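PDB 4AKL: nucleocapsid from Crimean-congo hemorrhagic fever virus, which binds single- and double-stranded RNA, probably packages the viral genome, and displays sequence-nonspecific endonuclease activity on double-stranded DNA. Local coordinates for residues N3-N8 with I395-P400; S105-Y110 with S310-Y315; H409-L414 with E452-Q457. One frame throughout, in Å; residues are numbered along the deposited sequence. Where two conformers were deposited one is given.

The N-terminal residues 3-8, just before helix 10-24, meet the loop 395-400 in interaction 1, which closes a loop of almost 400 residues and joins the chain's start to the loop after helix 385-392. Within that span lies interaction 2, where helix 104-107 and the turn that follows it meet helix 306-316 and the ends of an inner span of about 200 residues come together. Interaction 3 follows in series: the 3-10 turns of 409-414 pack on helix 450-460, closing a short loop that contains helix 425-440. The contacts do not touch; their centres are 23 to 25 Å apart, spread through a largely helical nairovirus nucleocapsid.

Interaction 1: residues N3-N8 with I395-P400; sequences NKIEVN and IPVANP
The backbones of 3-8 and 395-400, both irregular, come closest at N3 and V397, whose CA atoms are 5.0 Å apart, and K4 N donates a nearly straight hydrogen bond (165°) to V397 O, 2.8 Å away, approaching from above the carbonyl plane. K4 makes a second bond to the next carbonyl: its chain leaves with CG beside the backbone N and bends at chi2 and chi4, so that NZ lies 2.9 Å from A398 O, almost along the C=O axis. One lysine thus grips two consecutive carbonyls, and its CB rests on P400 CD. The acceptors belong to the type I beta turn P396-N399, closed by N399 N to P396 O, while N3 forms an Asx turn in which its OD1 takes the N-H of I5, 3.0 Å away. CG of N3 lies anti to the backbone N (chi1 -171°), and this sets OD1 against V397 CB at 3.4 Å; the amide's other end, ND2, bonds to S84 O, so the flat group is held from both sides. Beyond the turn, I5 sends CD1 across V397 at about a right angle, 4.0 Å from V397 CG1, with I395 CG2 also near that methyl and P400 CG beside I5 CG1. W16 of helix 10-24 also packs on I5, and F324 and P325 on V397, while V397 N bonds to S328 OG.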
loop_
_atom_site.group_PDB
_atom_site.type_symbol
_atom_site.label_atom_id
_atom_site.label_comp_id
_atom_site.label_asym_id
_atom_site.label_seq_id
_atom_site.Cartn_x
_atom_site.Cartn_y
_atom_site.Cartn_z
ATOM N N ASN A 3 24.809 13.393 -2.071
ATOM C CA ASN A 3 23.696 13.239 -2.985
ATOM C C ASN A 3 23.828 14.219 -4.160
ATOM O O ASN A 3 23.681 15.423 -3.969
ATOM C CB ASN A 3 22.400 13.487 -2.212
ATOM C CG ASN A 3 21.153 13.155 -3.007
ATOM O OD1 ASN A 3 21.186 13.083 -4.231
ATOM N ND2 ASN A 3 20.013 12.970 -2.287
ATOM N N LYS A 4 24.091 13.693 -5.364
ATOM C CA LYS A 4 24.301 14.530 -6.558
ATOM C C LYS A 4 22.991 15.025 -7.202
ATOM O O LYS A 4 23.041 15.880 -8.047
ATOM C CB LYS A 4 25.130 13.797 -7.625
ATOM C CG LYS A 4 26.478 13.243 -7.177
ATOM C CD LYS A 4 27.436 14.288 -6.702
ATOM C CE LYS A 4 28.771 13.655 -6.279
ATOM N NZ LYS A 4 29.511 12.878 -7.389
ATOM N N ILE A 5 21.833 14.498 -6.787
ATOM C CA ILE A 5 20.549 14.903 -7.347
ATOM C C ILE A 5 20.045 16.127 -6.562
ATOM O O ILE A 5 19.100 16.032 -5.779
ATOM C CB ILE A 5 19.488 13.754 -7.341
ATOM C CG1 ILE A 5 20.113 12.409 -7.766
ATOM C CG2 ILE A 5 18.271 14.162 -8.229
ATOM C CD1 ILE A 5 19.112 11.257 -8.005
ATOM N N GLU A 6 20.710 17.272 -6.806
ATOM C CA GLU A 6 20.440 18.543 -6.144
ATOM C C GLU A 6 19.256 19.195 -6.818
ATOM O O GLU A 6 19.409 19.977 -7.770
ATOM C CB GLU A 6 21.652 19.485 -6.206
ATOM C CG GLU A 6 22.905 18.965 -5.514
ATOM C CD GLU A 6 24.033 20.008 -5.488
ATOM O OE1 GLU A 6 23.941 21.025 -6.244
ATOM O OE2 GLU A 6 25.009 19.814 -4.712
ATOM N N VAL A 7 18.091 18.865 -6.293
ATOM C CA VAL A 7 16.829 19.221 -6.844
ATOM C C VAL A 7 15.969 19.541 -5.669
ATOM O O VAL A 7 15.775 18.686 -4.793
ATOM C CB VAL A 7 16.231 18.014 -7.650
ATOM C CG1 VAL A 7 14.787 18.234 -7.983
ATOM C CG2 VAL A 7 17.030 17.773 -8.934
ATOM N N ASN A 8 15.453 20.762 -5.621
ATOM C CA ASN A 8 14.606 21.215 -4.505
ATOM C C ASN A 8 13.206 21.654 -4.975
ATOM O O ASN A 8 12.468 22.323 -4.225
ATOM C CB ASN A 8 15.318 22.378 -3.762
ATOM C CG ASN A 8 16.755 22.018 -3.312
ATOM O OD1 ASN A 8 16.983 21.260 -2.320
ATOM N ND2 ASN A 8 17.721 22.553 -4.033
ATOM N N ILE A 395 18.994 4.239 -8.821
ATOM C CA ILE A 395 20.004 5.269 -9.093
ATOM C C ILE A 395 20.831 5.490 -7.810
ATOM O O ILE A 395 20.269 5.868 -6.793
ATOM C CB ILE A 395 19.341 6.614 -9.460
ATOM C CG1 ILE A 395 18.362 6.510 -10.666
ATOM C CG2 ILE A 395 20.367 7.597 -9.766
ATOM C CD1 ILE A 395 17.509 7.798 -10.924
ATOM N N PRO A 396 22.140 5.220 -7.838
ATOM C CA PRO A 396 22.977 5.535 -6.668
ATOM C C PRO A 396 23.267 7.039 -6.664
ATOM O O PRO A 396 23.905 7.565 -7.600
ATOM C CB PRO A 396 24.234 4.729 -6.902
ATOM C CG PRO A 396 24.394 4.669 -8.359
ATOM C CD PRO A 396 22.965 4.748 -8.964
ATOM N N VAL A 397 22.791 7.725 -5.642
ATOM C CA VAL A 397 22.772 9.201 -5.696
ATOM C C VAL A 397 24.143 9.849 -5.661
ATOM O O VAL A 397 24.291 10.990 -6.094
ATOM C CB VAL A 397 21.881 9.820 -4.588
ATOM C CG1 VAL A 397 20.435 9.349 -4.738
ATOM C CG2 VAL A 397 22.445 9.529 -3.237
ATOM N N ALA A 398 25.137 9.121 -5.159
ATOM C CA ALA A 398 26.527 9.588 -5.144
ATOM C C ALA A 398 27.142 9.669 -6.551
ATOM O O ALA A 398 28.011 10.494 -6.787
ATOM C CB ALA A 398 27.392 8.678 -4.242
ATOM N N ASN A 399 26.706 8.793 -7.463
ATOM C CA ASN A 399 27.180 8.787 -8.877
ATOM C C ASN A 399 26.029 8.339 -9.797
ATOM O O ASN A 399 26.026 7.210 -10.250
ATOM C CB ASN A 399 28.394 7.854 -9.041
ATOM C CG ASN A 399 29.668 8.396 -8.373
ATOM O OD1 ASN A 399 30.240 9.389 -8.827
ATOM N ND2 ASN A 399 30.126 7.727 -7.295
ATOM N N PRO A 400 25.037 9.213 -10.049
ATOM C CA PRO A 400 23.804 8.843 -10.764
ATOM C C PRO A 400 23.935 8.149 -12.105
ATOM O O PRO A 400 23.063 7.351 -12.448
ATOM C CB PRO A 400 23.104 10.211 -10.973
ATOM C CG PRO A 400 23.520 10.977 -9.856
ATOM C CD PRO A 400 24.964 10.609 -9.599
#

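Interaction 2: residues S105-Y110 with S310-Y315; sequences SWDESY and SYYWLY
Y312 reaches out from its helix toward W106, D107 and Y110, which meet its ring from different directions. W106 comes tip to tip with it in a T-shaped (edge-to-face) stack: the six-membered ring of the indole turns its edge to the tyrosine face, planes at 67° and centroids 4.8 Å apart, and W106 CZ3 stands 3.4 Å above the plane, over the ring centre. The crowded chi1 of W106 (44°), with CG between the backbone N and the carbonyl carbon, puts the indole there. At the rim of the same ring, D107 OD1 lies in plane and accepts a hydrogen bond from Y312 OH, 2.7 Å away, through its anti lone pair; the carboxylate is turned 84° from the ring. This oxygen also forms a salt bridge with K316, which would favour the ionised form of the acid. Y110 crosses Y312 obliquely, its CD1 3.7 Å from Y312 OH near the plane of the Y312 ring; its own hydroxyl bonds to L362 O and L380 N, and W106 NE1 to N125 OD1. The largely buried aromatic cluster joins helix 104-107 and the type I turn D107-Y110 to helix 306-316. Around it, helix 120-136 lies against W106 through A129, helix 86-98 brings F96 to the Y315 ring, and M388 of helix 385-392 packs on W313.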
loop_
_atom_site.group_PDB
_atom_site.type_symbol
_atom_site.label_atom_id
_atom_site.label_comp_id
_atom_site.label_asym_id
_atom_site.label_seq_id
_atom_site.Cartn_x
_atom_site.Cartn_y
_atom_site.Cartn_z
ATOM N N SER A 105 0.149 5.705 16.943
ATOM C CA SER A 105 -0.671 4.490 17.119
ATOM C C SER A 105 0.020 3.212 16.601
ATOM O O SER A 105 -0.134 2.124 17.190
ATOM C CB SER A 105 -2.104 4.663 16.524
ATOM O OG SER A 105 -2.098 4.794 15.122
ATOM N N TRP A 106 0.785 3.361 15.515
ATOM C CA TRP A 106 1.612 2.290 14.972
ATOM C C TRP A 106 3.097 2.449 15.266
ATOM O O TRP A 106 3.780 1.447 15.550
ATOM C CB TRP A 106 1.375 2.117 13.446
ATOM C CG TRP A 106 1.295 3.348 12.582
ATOM C CD1 TRP A 106 0.218 4.171 12.415
ATOM C CD2 TRP A 106 2.314 3.861 11.756
ATOM N NE1 TRP A 106 0.508 5.173 11.554
ATOM C CE2 TRP A 106 1.792 5.009 11.119
ATOM C CE3 TRP A 106 3.616 3.473 11.487
ATOM C CZ2 TRP A 106 2.528 5.768 10.233
ATOM C CZ3 TRP A 106 4.362 4.236 10.616
ATOM C CH2 TRP A 106 3.807 5.364 9.982
ATOM N N ASP A 107 3.626 3.671 15.195
ATOM C CA ASP A 107 5.065 3.917 15.408
ATOM C C ASP A 107 5.542 3.538 16.824
ATOM O O ASP A 107 6.576 2.876 16.972
ATOM C CB ASP A 107 5.414 5.392 15.058
ATOM C CG ASP A 107 6.870 5.778 15.402
ATOM O OD1 ASP A 107 7.826 5.109 14.905
ATOM O OD2 ASP A 107 7.043 6.802 16.159
ATOM N N GLU A 108 4.802 3.932 17.841
ATOM C CA GLU A 108 5.155 3.603 19.234
ATOM C C GLU A 108 4.832 2.130 19.601
ATOM O O GLU A 108 5.200 1.637 20.677
ATOM C CB GLU A 108 4.484 4.592 20.217
ATOM C CG GLU A 108 5.186 5.945 20.226
ATOM C CD GLU A 108 4.656 6.913 21.308
ATOM O OE1 GLU A 108 3.687 6.597 22.053
ATOM O OE2 GLU A 108 5.239 8.022 21.405
ATOM N N SER A 109 4.151 1.440 18.697
ATOM C CA SER A 109 3.827 0.020 18.860
ATOM C C SER A 109 4.613 -0.839 17.886
ATOM O O SER A 109 4.275 -1.989 17.741
ATOM C CB SER A 109 2.322 -0.201 18.644
ATOM O OG SER A 109 1.649 0.327 19.759
ATOM N N TYR A 110 5.661 -0.279 17.255
ATOM C CA TYR A 110 6.438 -0.991 16.250
ATOM C C TYR A 110 6.859 -2.381 16.769
ATOM O O TYR A 110 6.745 -3.341 16.048
ATOM C CB TYR A 110 7.670 -0.212 15.750
ATOM C CG TYR A 110 8.222 -0.878 14.509
ATOM C CD1 TYR A 110 7.742 -0.545 13.239
ATOM C CD2 TYR A 110 9.197 -1.907 14.609
ATOM C CE1 TYR A 110 8.239 -1.198 12.078
ATOM C CE2 TYR A 110 9.669 -2.549 13.502
ATOM C CZ TYR A 110 9.196 -2.194 12.228
ATOM O OH TYR A 110 9.686 -2.833 11.139
ATOM N N SER A 310 8.920 3.399 2.812
ATOM C CA SER A 310 10.355 3.460 2.663
ATOM C C SER A 310 11.031 4.609 3.451
ATOM O O SER A 310 12.124 4.410 4.013
ATOM C CB SER A 310 10.766 3.438 1.175
ATOM O OG SER A 310 10.478 2.109 0.616
ATOM N N TYR A 311 10.376 5.777 3.497
ATOM C CA TYR A 311 10.895 6.925 4.226
ATOM C C TYR A 311 10.758 6.707 5.754
ATOM O O TYR A 311 11.643 7.130 6.542
ATOM C CB TYR A 311 10.222 8.234 3.763
ATOM C CG TYR A 311 11.053 8.947 2.726
ATOM C CD1 TYR A 311 12.104 9.736 3.100
ATOM C CD2 TYR A 311 10.812 8.792 1.369
ATOM C CE1 TYR A 311 12.898 10.393 2.152
ATOM C CE2 TYR A 311 11.591 9.429 0.421
ATOM C CZ TYR A 311 12.632 10.223 0.816
ATOM O OH TYR A 311 13.399 10.811 -0.123
ATOM N N TYR A 312 9.681 6.042 6.167
ATOM C CA TYR A 312 9.510 5.692 7.547
ATOM C C TYR A 312 10.698 4.821 8.027
ATOM O O TYR A 312 11.210 5.010 9.142
ATOM C CB TYR A 312 8.195 4.967 7.745
ATOM C CG TYR A 312 8.004 4.479 9.132
ATOM C CD1 TYR A 312 7.918 5.374 10.193
ATOM C CD2 TYR A 312 7.912 3.117 9.407
ATOM C CE1 TYR A 312 7.745 4.929 11.512
ATOM C CE2 TYR A 312 7.739 2.653 10.751
ATOM C CZ TYR A 312 7.654 3.553 11.778
ATOM O OH TYR A 312 7.494 3.113 13.089
ATOM N N TRP A 313 11.142 3.881 7.181
ATOM C CA TRP A 313 12.226 2.974 7.571
ATOM C C TRP A 313 13.532 3.719 7.641
ATOM O O TRP A 313 14.323 3.469 8.552
ATOM C CB TRP A 313 12.300 1.727 6.656
ATOM C CG TRP A 313 11.053 0.854 6.786
ATOM C CD1 TRP A 313 10.337 0.595 7.951
ATOM C CD2 TRP A 313 10.367 0.185 5.746
ATOM N NE1 TRP A 313 9.272 -0.217 7.683
ATOM C CE2 TRP A 313 9.262 -0.486 6.331
ATOM C CE3 TRP A 313 10.586 0.062 4.371
ATOM C CZ2 TRP A 313 8.395 -1.247 5.600
ATOM C CZ3 TRP A 313 9.718 -0.687 3.641
ATOM C CH2 TRP A 313 8.626 -1.341 4.250
ATOM N N LEU A 314 13.762 4.630 6.705
ATOM C CA LEU A 314 14.901 5.518 6.827
ATOM C C LEU A 314 14.878 6.280 8.150
ATOM O O LEU A 314 15.873 6.291 8.884
ATOM C CB LEU A 314 14.921 6.524 5.724
ATOM C CG LEU A 314 15.139 6.130 4.293
ATOM C CD1 LEU A 314 15.234 7.443 3.481
ATOM C CD2 LEU A 314 16.403 5.242 4.110
ATOM N N TYR A 315 13.735 6.881 8.469
ATOM C CA TYR A 315 13.586 7.600 9.732
ATOM C C TYR A 315 13.894 6.672 10.919
ATOM O O TYR A 315 14.754 6.990 11.731
ATOM C CB TYR A 315 12.208 8.269 9.801
ATOM C CG TYR A 315 11.767 8.591 11.149
ATOM C CD1 TYR A 315 12.232 9.749 11.808
ATOM C CD2 TYR A 315 10.888 7.779 11.800
ATOM C CE1 TYR A 315 11.778 10.053 13.121
ATOM C CE2 TYR A 315 10.452 8.079 13.104
ATOM C CZ TYR A 315 10.902 9.210 13.743
ATOM O OH TYR A 315 10.443 9.474 15.035
#

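Interaction 3: residues H409-L414 with E452-Q457; sequences HTKSIL and EHLLHQ
K411 leaves its backbone with CG beside the N (chi1 -81°) and then runs fully extended through chi2, chi3 and chi4, while H453 turns CG anti to its own N (chi1 -178°), so that the ammonium end of the lysine meets the imidazole edge. The frame is a short 3-10 segment packed against an alpha-helix in this mainly helical nucleocapsid: the 3-10 turns 410-414, each closed by an i to i+3 bond such as L414 N to K411 O, lie against helix 450-460, with K411 and L454 CA atoms 7.4 Å apart. K411 NZ donates to H453 NE2 at 3.1 Å, tilted 21° out of the ring plane. Since NE2 serves as acceptor in the conformer described, one of two deposited, the ring is there consistent with a neutral tautomer that keeps that nitrogen unprotonated. NZ also forms a salt bridge with E387 on helix 385-392, so the ammonium group has an acid and a histidine nitrogen as partners, and the acid would be expected to balance most of its charge.

L454 carries the apolar part, its CG beside the backbone N. Its two methyls part the work: CD1 crosses I413 at about a right angle and meets I413 CD1 at 3.6 Å, whereas CD2 packs on K411 CG, 3.8 Å off. T410 CG2 lies obliquely across both methyls, and I430 of helix 425-440 touches I413 and L454, so that helix joins the same core. L414 sits farther along, its CG near L454 CD2. Q457, one turn beyond H453, lies alongside it: its CD is 4.0 Å above the H453 ring, offset toward the rim. The K411 chain crosses Q457 at about a right angle, and Q457 OE1 stands 3.6 Å from both K411 CE and L414 CD1.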
loop_
_atom_site.group_PDB
_atom_site.type_symbol
_atom_site.label_atom_id
_atom_site.label_comp_id
_atom_site.label_asym_id
_atom_site.label_seq_id
_atom_site.Cartn_x
_atom_site.Cartn_y
_atom_site.Cartn_z
ATOM N N HIS A 409 14.994 -3.711 -9.114
ATOM C CA HIS A 409 14.156 -3.814 -7.926
ATOM C C HIS A 409 12.721 -4.085 -8.380
ATOM O O HIS A 409 12.266 -3.507 -9.362
ATOM C CB HIS A 409 14.298 -2.573 -7.052
ATOM C CG HIS A 409 15.704 -2.327 -6.655
ATOM N ND1 HIS A 409 16.279 -2.965 -5.591
ATOM C CD2 HIS A 409 16.685 -1.567 -7.223
ATOM C CE1 HIS A 409 17.543 -2.596 -5.487
ATOM N NE2 HIS A 409 17.818 -1.743 -6.463
ATOM N N THR A 410 12.042 -4.974 -7.649
ATOM C CA THR A 410 10.769 -5.553 -8.064
ATOM C C THR A 410 9.814 -4.580 -8.737
ATOM O O THR A 410 9.471 -4.758 -9.891
ATOM C CB THR A 410 10.099 -6.325 -6.890
ATOM O OG1 THR A 410 11.022 -7.302 -6.425
ATOM C CG2 THR A 410 8.828 -7.062 -7.299
ATOM N N LYS A 411 9.405 -3.523 -8.035
ATOM C CA LYS A 411 8.325 -2.707 -8.537
ATOM C C LYS A 411 8.649 -1.835 -9.789
ATOM O O LYS A 411 7.745 -1.124 -10.292
ATOM C CB LYS A 411 7.674 -1.960 -7.373
ATOM C CG LYS A 411 6.720 -2.904 -6.672
ATOM C CD LYS A 411 6.130 -2.390 -5.423
ATOM C CE LYS A 411 5.231 -3.451 -4.835
ATOM N NZ LYS A 411 4.801 -3.051 -3.512
ATOM N N SER A 412 9.894 -1.896 -10.299
ATOM C CA SER A 412 10.217 -1.248 -11.526
ATOM C C SER A 412 9.414 -1.854 -12.646
ATOM O O SER A 412 9.203 -1.195 -13.652
ATOM C CB SER A 412 11.683 -1.263 -11.827
ATOM O OG SER A 412 12.397 -0.442 -10.924
ATOM N N ILE A 413 8.968 -3.110 -12.458
ATOM C CA ILE A 413 8.016 -3.766 -13.358
ATOM C C ILE A 413 6.772 -2.943 -13.661
ATOM O O ILE A 413 6.248 -3.019 -14.773
ATOM C CB ILE A 413 7.608 -5.198 -12.794
ATOM C CG1 ILE A 413 8.685 -6.194 -13.114
ATOM C CG2 ILE A 413 6.421 -5.739 -13.466
ATOM C CD1 ILE A 413 8.658 -7.484 -12.235
ATOM N N LEU A 414 6.287 -2.163 -12.691
ATOM C CA LEU A 414 5.097 -1.356 -12.872
ATOM C C LEU A 414 5.326 -0.184 -13.851
ATOM O O LEU A 414 4.376 0.416 -14.296
ATOM C CB LEU A 414 4.621 -0.809 -11.518
ATOM C CG LEU A 414 4.070 -1.870 -10.576
ATOM C CD1 LEU A 414 3.722 -1.248 -9.249
ATOM C CD2 LEU A 414 2.863 -2.600 -11.192
ATOM N N GLU A 452 1.802 -12.054 -7.901
ATOM C CA GLU A 452 0.357 -11.797 -7.694
ATOM C C GLU A 452 0.071 -10.380 -7.161
ATOM O O GLU A 452 -0.878 -9.729 -7.635
ATOM C CB GLU A 452 -0.281 -12.845 -6.781
ATOM C CG GLU A 452 -0.355 -14.168 -7.460
ATOM C CD GLU A 452 -0.970 -15.243 -6.640
ATOM O OE1 GLU A 452 -1.416 -14.954 -5.537
ATOM O OE2 GLU A 452 -1.011 -16.397 -7.113
ATOM N N HIS A 453 0.903 -9.911 -6.208
ATOM C CA HIS A 453 0.849 -8.541 -5.658
ATOM C C HIS A 453 1.046 -7.574 -6.846
ATOM O O HIS A 453 0.329 -6.594 -6.988
ATOM C CB HIS A 453 1.960 -8.460 -4.573
ATOM C CG HIS A 453 2.084 -7.167 -3.830
ATOM N ND1 HIS A 453 1.058 -6.610 -3.082
ATOM C CD2 HIS A 453 3.149 -6.344 -3.675
ATOM C CE1 HIS A 453 1.490 -5.487 -2.521
ATOM N NE2 HIS A 453 2.756 -5.304 -2.864
ATOM N N LEU A 454 2.036 -7.881 -7.702
ATOM C CA LEU A 454 2.286 -7.044 -8.871
ATOM C C LEU A 454 1.076 -6.999 -9.837
ATOM O O LEU A 454 0.715 -5.945 -10.277
ATOM C CB LEU A 454 3.527 -7.474 -9.627
ATOM C CG LEU A 454 4.895 -7.191 -8.992
ATOM C CD1 LEU A 454 5.969 -7.948 -9.842
ATOM C CD2 LEU A 454 5.262 -5.668 -8.820
ATOM N N LEU A 455 0.472 -8.135 -10.145
ATOM C CA LEU A 455 -0.728 -8.166 -11.001
ATOM C C LEU A 455 -1.889 -7.361 -10.426
ATOM O O LEU A 455 -2.571 -6.623 -11.136
ATOM C CB LEU A 455 -1.189 -9.608 -11.257
ATOM C CG LEU A 455 -2.392 -9.809 -12.215
ATOM C CD1 LEU A 455 -2.127 -9.209 -13.570
ATOM C CD2 LEU A 455 -2.772 -11.295 -12.350
ATOM N N HIS A 456 -2.099 -7.529 -9.139
ATOM C CA HIS A 456 -3.161 -6.848 -8.409
ATOM C C HIS A 456 -3.019 -5.351 -8.609
ATOM O O HIS A 456 -3.936 -4.689 -9.027
ATOM C CB HIS A 456 -3.088 -7.222 -6.935
ATOM C CG HIS A 456 -4.191 -6.664 -6.127
ATOM N ND1 HIS A 456 -5.457 -7.218 -6.107
ATOM C CD2 HIS A 456 -4.233 -5.591 -5.313
ATOM C CE1 HIS A 456 -6.229 -6.498 -5.310
ATOM N NE2 HIS A 456 -5.505 -5.512 -4.811
ATOM N N GLN A 457 -1.824 -4.864 -8.343
ATOM C CA GLN A 457 -1.481 -3.471 -8.510
ATOM C C GLN A 457 -1.626 -2.965 -9.918
ATOM O O GLN A 457 -2.023 -1.851 -10.083
ATOM C CB GLN A 457 -0.069 -3.229 -8.011
ATOM C CG GLN A 457 -0.102 -3.276 -6.484
ATOM C CD GLN A 457 1.206 -3.260 -5.906
ATOM O OE1 GLN A 457 2.089 -2.503 -6.325
ATOM N NE2 GLN A 457 1.390 -4.091 -4.920
#